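Local coordinates for hydroxylase (Rhodococcus sp., PDB 2OR0), which is a putative flavin-dependent hydroxylase with the acyl-CoA dehydrogenase fold, probably inserting one atom of molecular oxygen into its substrate, at residues A[140-144]-A[145-149]; A[217-221]-A[222-226]; A[292-295]-A[296-300]; A[268-271]-A[272-276]. All blocks are in the same frame, centred on the assembly; numbering follows the deposited sequence.

Contact 1. Residues A[140-144]-A[145-149]; sequences TPVDG and GYVLK
Thr140 and Val147 face each other as an antiparallel hydrogen-bonded pair: Thr140 N reaches Val147 O at 2.7 Å, nearly straight at hydrogen (170°), and Val147 N returns the bond to Thr140 O. Val142 and Gly145 form the second such pair, with Val142 N to Gly145 O and Gly145 N to Val142 O both at 3.0 Å. These four backbone bonds set the register of residues 140-142 against residues 145-147.

Between them lies the non-hydrogen-bonded pair of Pro141 and Tyr146, and two CA-H...O contacts flank this pair. Tyr146 CA approaches Thr140 O at 3.1 Å, and Pro141 CA approaches Gly145 O at 3.5 Å.

Apolar contacts occupy both faces. On one, the tyrosine side chain crosses Pro141 at a slant, Tyr146 CD1 lying 3.6 Å from Pro141 CA and Tyr146 CE1 4.1 Å from Pro141 CB; with CG beside its own backbone N (chi1 -55°), CD1 and CE1 come to lie by the proline. Val170 touches both residues there, and Leu183 and Pro180 also meet the tyrosine. On the other face, Val142 CG2 meets Val147 CG2 at 3.8 Å, and CG1 of Val142 is almost as near the same methyl.

Asp143 and Gly144 make the corner of a type II turn, and the backbone angles of Gly144 and Gly145 both call for glycine. The whole is a tight two-residue beta hairpin of strands 137-142 and 145-155, at the protein surface, at one end of these strands of the mixed sheet.

Contact 2. Residues A[217-221]-A[222-226]; sequences AFVPG and YRTLN
Arg223 folds back over Pro220, and nearly every part of its side chain meets the residues just before it. CB lies 3.5 Å from Pro220 O, the same oxygen that accepts a hydrogen bond from Arg223 N, and 3.9 Å from Val219 CG1. CG is anti to the carbonyl carbon (chi1 -76°), and beyond it the chain runs extended to NE. CG touches Pro220 CG; Arg223 CD comes nearer still, 3.7 Å from Pro220 CG, and also borders Pro220 CD. At the tip, the guanidinium has Pro220 CG over one of its faces, with Arg223 NH1 4.1 Å from Pro220 CD. NE makes a salt bridge to Glu119 OE1 on helix 114-121, so the charged end is held by a partner beyond the turn while its apolar stem lies on the proline.

The backbone here is a short 3-10 turn at Gly221 and Tyr222, which links strand 217-220, beside strand 145-155, to strand 224-226, beside strand 182-188, within the mixed sheet. Thr224 closes it: its OG1 and N both donate to Gly221 O, at 3.0 and 3.1 Å. OG1 can do so because chi1 of 81° puts it between the backbone N and the carbonyl carbon, and it approaches only 16° from the carbonyl plane. The methyl Thr224 CG2 lies by Pro220 O at 3.5 Å and touches Val219 CG1.

Beyond the CB-CG edge of the proline, the Tyr222 ring brings CE2 to Pro220 CB at 3.6 Å, with Pro220 CG slightly farther off; the two side chains meet at a slant.

Contact 3. Residues A[292-295]-A[296-300]; sequences PYVL and SAIGE
Ser296 turns its hydroxyl back along the helix to Pro292, four residues earlier. Its OG takes the crowded position between the backbone N and the carbonyl carbon (chi1 59°), which brings it to Pro292 O at 2.7 Å, in the carbonyl plane. The same oxygen accepts the helical bond from Ser296 N at 3.0 Å. One carbonyl is therefore gripped by two donors of a single residue, and a hydroxyl in an exposed part of the helix is satisfied by the helix itself. Tyr293 O lies near Ser296 OG as well, 3.3 Å off.

Ile298 carries the apolar side of the contact. CG1 is anti to its carbonyl carbon (chi1 -66°) and the chain then extends, so that Ile298 CG1 passes 3.4 Å from Val294 O and CD1 reaches back one turn. There Ile298 CD1 meets Val294 CG1 at 4.1 Å and Leu295 CD2 at 4.0 Å. The valine meets it at an angle, while Leu295 and Ile298 lie side by side and point the same way. Ala297 CB rests beside Tyr293 O, and the Tyr293 ring has Pro292 CG over the centre of one face.

Backbone bonds from Ala297 N, Ile298 N and Gly299 N to Tyr293 O, Val294 O and Leu295 O continue the regular helix. This is the first stretch of helix 292-324, where Asp291 OD1 accepts from Val294 N. Ile298 faces helix 250-277, touching Gln277 among others; Val294 packs on Ile288 of the loop before the helix, and Ala297 on Arg358 beyond helix 331-356.

Contact 4. Residues A[268-271]-A[272-276]; sequences GALA and CHIAV
Leu270 and Ile274 lie side by side, one helical turn apart and pointing the same way. Ile274 CD1 lies against one branch of the leucine, 3.9 Å from both CG and CD1 of Leu270. Leucine CG is anti to the backbone N (chi1 174°), while Ile274 CG1 is anti to its carbonyl carbon (chi1 -77°) and sends CD1 back toward the preceding turn. On the way Ile274 CG1 passes Leu270 O at 3.6 Å.

Cys272 leaves the helix on another side. Its SG lies 3.3 Å from Gly268 O, which accepts a hydrogen bond from Cys272 N at 2.9 Å, and its side chain packs on Met370 and Phe373 of helix 370-381. His273 has its CB by Ala269 O and Leu270 O, while its ring swings away from residues 268-271 to meet Met370, Ile355 and Ala359. Ala275 CB borders Ala271 O.

Four backbone bonds hold the turns together. Ile274 N to Leu270 O spans 2.9 Å, and Ala275 N to Ala271 O, 3.0 Å, is almost straight at hydrogen (172°).

The four amide bonds make this an orderly alpha-helix within helix 250-277. The polar part of the contact is the backbone, while Leu270 and Ile274 add a van der Waals contact that fixes no direction by itself.

How the contacts relate
The contacts form two pairs on opposite sides of the chain's centre. Contacts 1 and 2, with centres 8 Å apart, share the mixed beta sheet: strands 145-155 and 217-220 are neighbours, and probable hydrogen bonds run from Val219 N to Tyr146 O (2.7 Å) and from Leu148 N to Ala217 O (2.8 Å). Contacts 3 and 4 lie on successive helices of the acyl-CoA dehydrogenase C-terminal family region, centres 13 Å apart, and Ile298 CG1 packs on His273 CD2 at 3.7 Å. Between the pairs there is no touch: contacts 2 and 4 come closest, with centres 46 Å and nearest atoms about 33 Å apart, while the centres of contacts 1 and 3 are 58 Å apart.

Contact 1. Residues A[140-144]-A[145-149]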
ATOM      1  N   THR A 140       3.651  25.466   9.918  1.00 32.25           N
ATOM      2  CA  THR A 140       3.779  26.587  10.863  1.00 32.55           C
ATOM      3  C   THR A 140       2.429  26.849  11.517  1.00 32.57           C
ATOM      4  O   THR A 140       1.453  27.158  10.812  1.00 32.48           O
ATOM      5  CB  THR A 140       4.292  27.895  10.154  1.00 33.02           C
ATOM      6  OG1 THR A 140       5.568  27.634   9.541  1.00 31.43           O
ATOM      7  CG2 THR A 140       4.443  29.036  11.169  1.00 31.37           C
ATOM      8  N   PRO A 141       2.356  26.718  12.858  1.00 33.30           N
ATOM      9  CA  PRO A 141       1.096  27.012  13.552  1.00 34.38           C
ATOM     10  C   PRO A 141       0.736  28.482  13.423  1.00 35.48           C
ATOM     11  O   PRO A 141       1.556  29.362  13.751  1.00 36.24           O
ATOM     12  CB  PRO A 141       1.392  26.695  15.015  1.00 33.63           C
ATOM     13  CG  PRO A 141       2.678  25.943  15.020  1.00 34.87           C
ATOM     14  CD  PRO A 141       3.424  26.322  13.792  1.00 33.14           C
ATOM     15  N   VAL A 142      -0.458  28.734  12.906  1.00 36.23           N
ATOM     16  CA  VAL A 142      -1.048  30.061  12.929  1.00 37.57           C
ATOM     17  C   VAL A 142      -2.444  29.957  13.551  1.00 38.35           C
ATOM     18  O   VAL A 142      -2.987  28.850  13.722  1.00 38.06           O
ATOM     19  CB  VAL A 142      -1.152  30.647  11.517  1.00 37.53           C
ATOM     20  CG1 VAL A 142       0.251  30.876  10.931  1.00 38.87           C
ATOM     21  CG2 VAL A 142      -1.980  29.731  10.604  1.00 38.91           C
ATOM     22  N   ASP A 143      -3.043  31.098  13.873  1.00 39.05           N
ATOM     23  CA  ASP A 143      -4.408  31.081  14.393  1.00 40.13           C
ATOM     24  C   ASP A 143      -5.385  30.350  13.434  1.00 38.77           C
ATOM     25  O   ASP A 143      -5.482  30.676  12.248  1.00 38.66           O
ATOM     26  CB  ASP A 143      -4.886  32.506  14.741  1.00 41.38           C
ATOM     27  CG  ASP A 143      -6.308  32.518  15.282  1.00 45.85           C
ATOM     28  OD1 ASP A 143      -6.492  32.200  16.485  1.00 49.97           O
ATOM     29  OD2 ASP A 143      -7.244  32.806  14.488  1.00 51.37           O
ATOM     30  N   GLY A 144      -6.062  29.318  13.944  1.00 37.91           N
ATOM     31  CA  GLY A 144      -6.994  28.540  13.104  1.00 36.13           C
ATOM     32  C   GLY A 144      -6.434  27.260  12.466  1.00 34.96           C
ATOM     33  O   GLY A 144      -7.200  26.445  11.935  1.00 34.61           O
ATOM     34  N   GLY A 145      -5.119  27.075  12.519  1.00 33.40           N
ATOM     35  CA  GLY A 145      -4.485  25.881  11.948  1.00 32.21           C
ATOM     36  C   GLY A 145      -2.996  26.008  11.675  1.00 31.39           C
ATOM     37  O   GLY A 145      -2.211  26.349  12.557  1.00 30.16           O
ATOM     38  N   TYR A 146      -2.593  25.706  10.443  1.00 31.50           N
ATOM     39  CA  TYR A 146      -1.160  25.732  10.112  1.00 31.05           C
ATOM     40  C   TYR A 146      -0.946  26.237   8.717  1.00 30.18           C
ATOM     41  O   TYR A 146      -1.860  26.160   7.879  1.00 29.83           O
ATOM     42  CB  TYR A 146      -0.559  24.328  10.212  1.00 32.16           C
ATOM     43  CG  TYR A 146      -0.771  23.658  11.548  1.00 32.70           C
ATOM     44  CD1 TYR A 146       0.228  23.670  12.511  1.00 33.77           C
ATOM     45  CD2 TYR A 146      -1.973  22.999  11.836  1.00 34.44           C
ATOM     46  CE1 TYR A 146       0.045  23.060  13.740  1.00 34.48           C
ATOM     47  CE2 TYR A 146      -2.174  22.359  13.076  1.00 35.05           C
ATOM     48  CZ  TYR A 146      -1.159  22.400  14.011  1.00 34.44           C
ATOM     49  OH  TYR A 146      -1.335  21.802  15.228  1.00 35.59           O
ATOM     50  N   VAL A 147       0.274  26.719   8.441  1.00 29.20           N
ATOM     51  CA  VAL A 147       0.648  26.979   7.048  1.00 28.53           C
ATOM     52  C   VAL A 147       1.758  25.996   6.655  1.00 28.24           C
ATOM     53  O   VAL A 147       2.746  25.824   7.388  1.00 27.11           O
ATOM     54  CB  VAL A 147       1.031  28.451   6.754  1.00 29.54           C
ATOM     55  CG1 VAL A 147       1.152  28.654   5.272  1.00 27.18           C
ATOM     56  CG2 VAL A 147      -0.070  29.416   7.282  1.00 28.14           C
ATOM     57  N   LEU A 148       1.560  25.371   5.500  1.00 26.93           N
ATOM     58  CA  LEU A 148       2.351  24.224   5.073  1.00 27.39           C
ATOM     59  C   LEU A 148       3.289  24.546   3.908  1.00 26.20           C
ATOM     60  O   LEU A 148       2.883  25.125   2.924  1.00 25.71           O
ATOM     61  CB  LEU A 148       1.421  23.074   4.656  1.00 27.73           C
ATOM     62  CG  LEU A 148       2.125  21.714   4.506  1.00 31.17           C
ATOM     63  CD1 LEU A 148       2.349  21.068   5.857  1.00 29.66           C
ATOM     64  CD2 LEU A 148       1.282  20.828   3.623  1.00 35.43           C
ATOM     65  N   LYS A 149       4.529  24.118   4.038  1.00 26.34           N
ATOM     66  CA  LYS A 149       5.484  24.187   2.944  1.00 27.15           C
ATOM     67  C   LYS A 149       6.314  22.896   2.888  1.00 26.44           C
ATOM     68  O   LYS A 149       6.782  22.412   3.907  1.00 26.77           O
ATOM     69  CB  LYS A 149       6.423  25.379   3.136  1.00 26.38           C
ATOM     70  CG  LYS A 149       7.334  25.586   1.955  1.00 29.91           C
ATOM     71  CD  LYS A 149       8.524  26.474   2.255  1.00 32.09           C
ATOM     72  CE  LYS A 149       9.252  26.765   0.922  1.00 32.02           C
ATOM     73  NZ  LYS A 149      10.666  26.753   1.209  1.00 38.37           N
TER

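Contact 2. Residues A[217-221]-A[222-226]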
ATOM      1  N   ALA A 217       0.486  26.752   1.926  1.00 31.89           N
ATOM      2  CA  ALA A 217      -0.945  26.521   1.932  1.00 31.68           C
ATOM      3  C   ALA A 217      -1.445  26.523   3.360  1.00 31.09           C
ATOM      4  O   ALA A 217      -0.884  25.852   4.230  1.00 31.52           O
ATOM      5  CB  ALA A 217      -1.268  25.205   1.272  1.00 31.06           C
ATOM      6  N   PHE A 218      -2.514  27.275   3.598  1.00 31.37           N
ATOM      7  CA  PHE A 218      -3.148  27.268   4.906  1.00 30.60           C
ATOM      8  C   PHE A 218      -3.963  25.981   5.065  1.00 30.39           C
ATOM      9  O   PHE A 218      -4.759  25.640   4.187  1.00 29.30           O
ATOM     10  CB  PHE A 218      -4.073  28.483   5.092  1.00 31.40           C
ATOM     11  CG  PHE A 218      -4.928  28.400   6.332  1.00 30.84           C
ATOM     12  CD1 PHE A 218      -4.353  28.542   7.592  1.00 31.49           C
ATOM     13  CD2 PHE A 218      -6.303  28.164   6.236  1.00 31.24           C
ATOM     14  CE1 PHE A 218      -5.138  28.464   8.753  1.00 33.07           C
ATOM     15  CE2 PHE A 218      -7.089  28.084   7.389  1.00 30.10           C
ATOM     16  CZ  PHE A 218      -6.511  28.224   8.635  1.00 31.28           C
ATOM     17  N   VAL A 219      -3.745  25.295   6.186  1.00 29.72           N
ATOM     18  CA  VAL A 219      -4.487  24.078   6.517  1.00 30.50           C
ATOM     19  C   VAL A 219      -5.200  24.276   7.871  1.00 30.66           C
ATOM     20  O   VAL A 219      -4.546  24.402   8.912  1.00 30.10           O
ATOM     21  CB  VAL A 219      -3.559  22.815   6.560  1.00 30.33           C
ATOM     22  CG1 VAL A 219      -4.384  21.553   6.883  1.00 30.36           C
ATOM     23  CG2 VAL A 219      -2.799  22.624   5.227  1.00 29.82           C
ATOM     24  N   PRO A 220      -6.543  24.340   7.850  1.00 31.54           N
ATOM     25  CA  PRO A 220      -7.341  24.455   9.090  1.00 32.40           C
ATOM     26  C   PRO A 220      -7.102  23.303  10.071  1.00 33.51           C
ATOM     27  O   PRO A 220      -6.758  22.189   9.635  1.00 34.17           O
ATOM     28  CB  PRO A 220      -8.797  24.441   8.589  1.00 32.95           C
ATOM     29  CG  PRO A 220      -8.746  24.033   7.135  1.00 32.25           C
ATOM     30  CD  PRO A 220      -7.371  24.324   6.626  1.00 30.99           C
ATOM     31  N   GLY A 221      -7.266  23.563  11.376  1.00 33.45           N
ATOM     32  CA  GLY A 221      -7.075  22.554  12.430  1.00 33.55           C
ATOM     33  C   GLY A 221      -7.873  21.262  12.192  1.00 34.11           C
ATOM     34  O   GLY A 221      -7.358  20.151  12.402  1.00 34.28           O
ATOM     35  N   TYR A 222      -9.115  21.404  11.727  1.00 33.41           N
ATOM     36  CA  TYR A 222     -10.006  20.257  11.534  1.00 33.43           C
ATOM     37  C   TYR A 222      -9.584  19.332  10.368  1.00 33.36           C
ATOM     38  O   TYR A 222     -10.137  18.234  10.213  1.00 32.73           O
ATOM     39  CB  TYR A 222     -11.473  20.712  11.385  1.00 32.72           C
ATOM     40  CG  TYR A 222     -11.849  21.290  10.027  1.00 32.07           C
ATOM     41  CD1 TYR A 222     -12.212  20.464   8.979  1.00 29.56           C
ATOM     42  CD2 TYR A 222     -11.865  22.682   9.814  1.00 32.52           C
ATOM     43  CE1 TYR A 222     -12.544  20.983   7.738  1.00 30.52           C
ATOM     44  CE2 TYR A 222     -12.203  23.212   8.585  1.00 31.55           C
ATOM     45  CZ  TYR A 222     -12.547  22.365   7.554  1.00 31.63           C
ATOM     46  OH  TYR A 222     -12.872  22.889   6.328  1.00 30.08           O
ATOM     47  N   ARG A 223      -8.614  19.790   9.568  1.00 33.45           N
ATOM     48  CA  ARG A 223      -8.046  19.005   8.456  1.00 33.36           C
ATOM     49  C   ARG A 223      -6.708  18.376   8.812  1.00 33.25           C
ATOM     50  O   ARG A 223      -5.937  17.996   7.935  1.00 33.60           O
ATOM     51  CB  ARG A 223      -7.889  19.866   7.201  1.00 33.34           C
ATOM     52  CG  ARG A 223      -9.195  20.123   6.488  1.00 33.74           C
ATOM     53  CD  ARG A 223      -8.918  20.867   5.233  1.00 33.56           C
ATOM     54  NE  ARG A 223     -10.122  21.329   4.567  1.00 36.12           N
ATOM     55  CZ  ARG A 223     -10.123  22.224   3.574  1.00 37.97           C
ATOM     56  NH1 ARG A 223      -8.973  22.759   3.142  1.00 35.90           N
ATOM     57  NH2 ARG A 223     -11.274  22.582   3.004  1.00 37.12           N
ATOM     58  N   THR A 224      -6.437  18.259  10.104  1.00 33.20           N
ATOM     59  CA  THR A 224      -5.211  17.659  10.579  1.00 32.94           C
ATOM     60  C   THR A 224      -5.502  16.567  11.611  1.00 32.94           C
ATOM     61  O   THR A 224      -6.576  16.559  12.237  1.00 33.13           O
ATOM     62  CB  THR A 224      -4.228  18.710  11.181  1.00 32.79           C
ATOM     63  OG1 THR A 224      -4.599  19.032  12.518  1.00 34.66           O
ATOM     64  CG2 THR A 224      -4.192  19.991  10.361  1.00 33.94           C
ATOM     65  N   LEU A 225      -4.561  15.639  11.748  1.00 32.01           N
ATOM     66  CA  LEU A 225      -4.483  14.746  12.894  1.00 31.81           C
ATOM     67  C   LEU A 225      -3.064  14.801  13.420  1.00 31.83           C
ATOM     68  O   LEU A 225      -2.120  15.026  12.662  1.00 31.60           O
ATOM     69  CB  LEU A 225      -4.833  13.302  12.515  1.00 31.48           C
ATOM     70  CG  LEU A 225      -6.277  13.042  12.060  1.00 32.56           C
ATOM     71  CD1 LEU A 225      -6.476  11.678  11.361  1.00 31.21           C
ATOM     72  CD2 LEU A 225      -7.287  13.227  13.247  1.00 32.03           C
ATOM     73  N   ASN A 226      -2.921  14.618  14.722  1.00 31.19           N
ATOM     74  CA  ASN A 226      -1.636  14.458  15.338  1.00 32.31           C
ATOM     75  C   ASN A 226      -1.093  13.048  14.968  1.00 33.21           C
ATOM     76  O   ASN A 226      -1.725  12.030  15.300  1.00 33.58           O
ATOM     77  CB  ASN A 226      -1.839  14.637  16.842  1.00 31.65           C
ATOM     78  CG  ASN A 226      -0.606  14.439  17.639  1.00 32.82           C
ATOM     79  OD1 ASN A 226       0.317  13.711  17.248  1.00 36.48           O
ATOM     80  ND2 ASN A 226      -0.567  15.083  18.800  1.00 33.46           N
TER

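Contact 3. Residues A[292-295]-A[296-300]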
ATOM      1  N   PRO A 292      13.522 -31.215 -14.167  1.00 27.43           N
ATOM      2  CA  PRO A 292      13.283 -31.352 -12.723  1.00 27.02           C
ATOM      3  C   PRO A 292      13.905 -30.202 -11.878  1.00 26.92           C
ATOM      4  O   PRO A 292      13.373 -29.875 -10.784  1.00 26.73           O
ATOM      5  CB  PRO A 292      13.960 -32.687 -12.388  1.00 27.05           C
ATOM      6  CG  PRO A 292      15.145 -32.757 -13.374  1.00 27.62           C
ATOM      7  CD  PRO A 292      14.496 -32.211 -14.661  1.00 27.35           C
ATOM      8  N   TYR A 293      14.995 -29.614 -12.391  1.00 25.52           N
ATOM      9  CA  TYR A 293      15.709 -28.520 -11.722  1.00 25.26           C
ATOM     10  C   TYR A 293      14.843 -27.275 -11.724  1.00 24.96           C
ATOM     11  O   TYR A 293      14.633 -26.681 -10.667  1.00 25.26           O
ATOM     12  CB  TYR A 293      17.081 -28.241 -12.371  1.00 25.00           C
ATOM     13  CG  TYR A 293      17.805 -29.525 -12.796  1.00 24.53           C
ATOM     14  CD1 TYR A 293      18.373 -30.376 -11.847  1.00 24.17           C
ATOM     15  CD2 TYR A 293      17.882 -29.889 -14.148  1.00 23.94           C
ATOM     16  CE1 TYR A 293      19.019 -31.550 -12.239  1.00 26.55           C
ATOM     17  CE2 TYR A 293      18.526 -31.055 -14.556  1.00 21.22           C
ATOM     18  CZ  TYR A 293      19.072 -31.885 -13.614  1.00 24.43           C
ATOM     19  OH  TYR A 293      19.707 -33.044 -14.003  1.00 25.60           O
ATOM     20  N   VAL A 294      14.308 -26.920 -12.886  1.00 24.27           N
ATOM     21  CA  VAL A 294      13.463 -25.731 -13.014  1.00 24.01           C
ATOM     22  C   VAL A 294      12.119 -25.928 -12.329  1.00 24.06           C
ATOM     23  O   VAL A 294      11.618 -25.024 -11.674  1.00 24.00           O
ATOM     24  CB  VAL A 294      13.228 -25.317 -14.486  1.00 23.94           C
ATOM     25  CG1 VAL A 294      12.124 -24.218 -14.602  1.00 23.54           C
ATOM     26  CG2 VAL A 294      14.522 -24.844 -15.150  1.00 23.53           C
ATOM     27  N   LEU A 295      11.527 -27.113 -12.483  1.00 23.12           N
ATOM     28  CA  LEU A 295      10.210 -27.363 -11.900  1.00 23.76           C
ATOM     29  C   LEU A 295      10.243 -27.414 -10.366  1.00 23.16           C
ATOM     30  O   LEU A 295       9.341 -26.920  -9.714  1.00 21.77           O
ATOM     31  CB  LEU A 295       9.520 -28.617 -12.504  1.00 22.86           C
ATOM     32  CG  LEU A 295       9.022 -28.492 -13.960  1.00 27.31           C
ATOM     33  CD1 LEU A 295       8.055 -29.632 -14.336  1.00 29.55           C
ATOM     34  CD2 LEU A 295       8.319 -27.209 -14.195  1.00 28.53           C
ATOM     35  N   SER A 296      11.280 -28.005  -9.791  1.00 23.82           N
ATOM     36  CA  SER A 296      11.357 -28.029  -8.326  1.00 24.33           C
ATOM     37  C   SER A 296      11.622 -26.628  -7.763  1.00 24.63           C
ATOM     38  O   SER A 296      11.102 -26.280  -6.704  1.00 24.29           O
ATOM     39  CB  SER A 296      12.373 -29.028  -7.821  1.00 24.27           C
ATOM     40  OG  SER A 296      13.659 -28.748  -8.308  1.00 27.38           O
ATOM     41  N   ALA A 297      12.375 -25.812  -8.506  1.00 24.56           N
ATOM     42  CA  ALA A 297      12.612 -24.425  -8.099  1.00 24.79           C
ATOM     43  C   ALA A 297      11.343 -23.593  -8.163  1.00 24.11           C
ATOM     44  O   ALA A 297      11.141 -22.751  -7.310  1.00 24.07           O
ATOM     45  CB  ALA A 297      13.704 -23.787  -8.934  1.00 24.64           C
ATOM     46  N   ILE A 298      10.480 -23.843  -9.143  1.00 24.21           N
ATOM     47  CA  ILE A 298       9.141 -23.204  -9.161  1.00 24.74           C
ATOM     48  C   ILE A 298       8.306 -23.546  -7.922  1.00 24.56           C
ATOM     49  O   ILE A 298       7.656 -22.665  -7.343  1.00 23.84           O
ATOM     50  CB  ILE A 298       8.301 -23.517 -10.453  1.00 24.16           C
ATOM     51  CG1 ILE A 298       8.965 -22.906 -11.687  1.00 25.28           C
ATOM     52  CG2 ILE A 298       6.820 -23.004 -10.299  1.00 25.04           C
ATOM     53  CD1 ILE A 298       8.383 -23.407 -13.042  1.00 26.07           C
ATOM     54  N   GLY A 299       8.300 -24.828  -7.542  1.00 24.75           N
ATOM     55  CA  GLY A 299       7.623 -25.257  -6.302  1.00 24.08           C
ATOM     56  C   GLY A 299       8.173 -24.526  -5.074  1.00 24.70           C
ATOM     57  O   GLY A 299       7.412 -24.034  -4.247  1.00 24.01           O
ATOM     58  N   GLU A 300       9.495 -24.430  -4.969  1.00 25.18           N
ATOM     59  CA  GLU A 300      10.113 -23.774  -3.838  1.00 27.68           C
ATOM     60  C   GLU A 300       9.664 -22.324  -3.742  1.00 26.08           C
ATOM     61  O   GLU A 300       9.292 -21.862  -2.666  1.00 26.60           O
ATOM     62  CB  GLU A 300      11.640 -23.812  -3.938  1.00 28.07           C
ATOM     63  CG  GLU A 300      12.238 -25.197  -3.875  1.00 30.85           C
ATOM     64  CD  GLU A 300      13.762 -25.210  -4.136  1.00 33.48           C
ATOM     65  OE1 GLU A 300      14.316 -24.207  -4.674  1.00 38.09           O
ATOM     66  OE2 GLU A 300      14.397 -26.255  -3.828  1.00 38.93           O
TER

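Contact 4. Residues A[268-271]-A[272-276]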
ATOM      1  N   GLY A 268       1.434 -12.564  -9.560  1.00 24.02           N
ATOM      2  CA  GLY A 268       1.419 -12.249 -10.986  1.00 24.34           C
ATOM      3  C   GLY A 268       2.659 -12.721 -11.754  1.00 25.30           C
ATOM      4  O   GLY A 268       2.520 -13.290 -12.828  1.00 25.58           O
ATOM      5  N   ALA A 269       3.862 -12.468 -11.217  1.00 25.09           N
ATOM      6  CA  ALA A 269       5.119 -12.897 -11.839  1.00 24.61           C
ATOM      7  C   ALA A 269       5.168 -14.426 -11.970  1.00 24.46           C
ATOM      8  O   ALA A 269       5.522 -14.970 -13.041  1.00 23.99           O
ATOM      9  CB  ALA A 269       6.316 -12.421 -11.006  1.00 23.38           C
ATOM     10  N   LEU A 270       4.825 -15.102 -10.871  1.00 24.72           N
ATOM     11  CA  LEU A 270       4.747 -16.561 -10.824  1.00 25.22           C
ATOM     12  C   LEU A 270       3.763 -17.071 -11.869  1.00 25.68           C
ATOM     13  O   LEU A 270       4.103 -17.972 -12.644  1.00 25.10           O
ATOM     14  CB  LEU A 270       4.328 -17.042  -9.430  1.00 25.42           C
ATOM     15  CG  LEU A 270       4.046 -18.550  -9.213  1.00 25.69           C
ATOM     16  CD1 LEU A 270       5.330 -19.400  -9.331  1.00 26.61           C
ATOM     17  CD2 LEU A 270       3.443 -18.770  -7.836  1.00 26.06           C
ATOM     18  N   ALA A 271       2.567 -16.480 -11.913  1.00 25.82           N
ATOM     19  CA  ALA A 271       1.563 -16.875 -12.929  1.00 27.43           C
ATOM     20  C   ALA A 271       2.112 -16.710 -14.352  1.00 27.75           C
ATOM     21  O   ALA A 271       1.995 -17.614 -15.187  1.00 28.46           O
ATOM     22  CB  ALA A 271       0.264 -16.083 -12.759  1.00 26.50           C
ATOM     23  N   CYS A 272       2.716 -15.555 -14.630  1.00 28.40           N
ATOM     24  CA  CYS A 272       3.394 -15.329 -15.909  1.00 28.61           C
ATOM     25  C   CYS A 272       4.470 -16.377 -16.192  1.00 28.81           C
ATOM     26  O   CYS A 272       4.588 -16.862 -17.302  1.00 30.27           O
ATOM     27  CB  CYS A 272       4.043 -13.935 -15.919  1.00 28.85           C
ATOM     28  SG  CYS A 272       2.855 -12.581 -16.048  1.00 31.62           S
ATOM     29  N   HIS A 273       5.292 -16.683 -15.201  1.00 28.96           N
ATOM     30  CA  HIS A 273       6.370 -17.636 -15.364  1.00 29.35           C
ATOM     31  C   HIS A 273       5.786 -19.010 -15.752  1.00 30.60           C
ATOM     32  O   HIS A 273       6.256 -19.647 -16.694  1.00 31.13           O
ATOM     33  CB  HIS A 273       7.148 -17.728 -14.062  1.00 28.26           C
ATOM     34  CG  HIS A 273       8.366 -18.588 -14.139  1.00 29.45           C
ATOM     35  ND1 HIS A 273       9.341 -18.419 -15.099  1.00 28.33           N
ATOM     36  CD2 HIS A 273       8.789 -19.603 -13.349  1.00 30.16           C
ATOM     37  CE1 HIS A 273      10.301 -19.303 -14.908  1.00 29.69           C
ATOM     38  NE2 HIS A 273       9.992 -20.035 -13.850  1.00 30.15           N
ATOM     39  N   ILE A 274       4.761 -19.451 -15.020  1.00 30.80           N
ATOM     40  CA  ILE A 274       4.145 -20.766 -15.256  1.00 31.80           C
ATOM     41  C   ILE A 274       3.583 -20.826 -16.688  1.00 31.67           C
ATOM     42  O   ILE A 274       3.891 -21.758 -17.422  1.00 31.46           O
ATOM     43  CB  ILE A 274       3.080 -21.112 -14.152  1.00 31.82           C
ATOM     44  CG1 ILE A 274       3.812 -21.538 -12.872  1.00 32.60           C
ATOM     45  CG2 ILE A 274       2.097 -22.201 -14.643  1.00 31.61           C
ATOM     46  CD1 ILE A 274       2.980 -21.472 -11.627  1.00 32.94           C
ATOM     47  N   ALA A 275       2.829 -19.802 -17.087  1.00 31.63           N
ATOM     48  CA  ALA A 275       2.265 -19.718 -18.436  1.00 32.77           C
ATOM     49  C   ALA A 275       3.299 -19.816 -19.570  1.00 33.50           C
ATOM     50  O   ALA A 275       3.039 -20.407 -20.619  1.00 34.06           O
ATOM     51  CB  ALA A 275       1.432 -18.457 -18.587  1.00 32.84           C
ATOM     52  N   VAL A 276       4.470 -19.230 -19.359  1.00 34.63           N
ATOM     53  CA  VAL A 276       5.555 -19.327 -20.321  1.00 34.95           C
ATOM     54  C   VAL A 276       6.223 -20.709 -20.257  1.00 35.47           C
ATOM     55  O   VAL A 276       6.466 -21.320 -21.298  1.00 35.29           O
ATOM     56  CB  VAL A 276       6.584 -18.163 -20.143  1.00 35.28           C
ATOM     57  CG1 VAL A 276       7.781 -18.343 -21.051  1.00 34.22           C
ATOM     58  CG2 VAL A 276       5.910 -16.819 -20.424  1.00 33.54           C
TER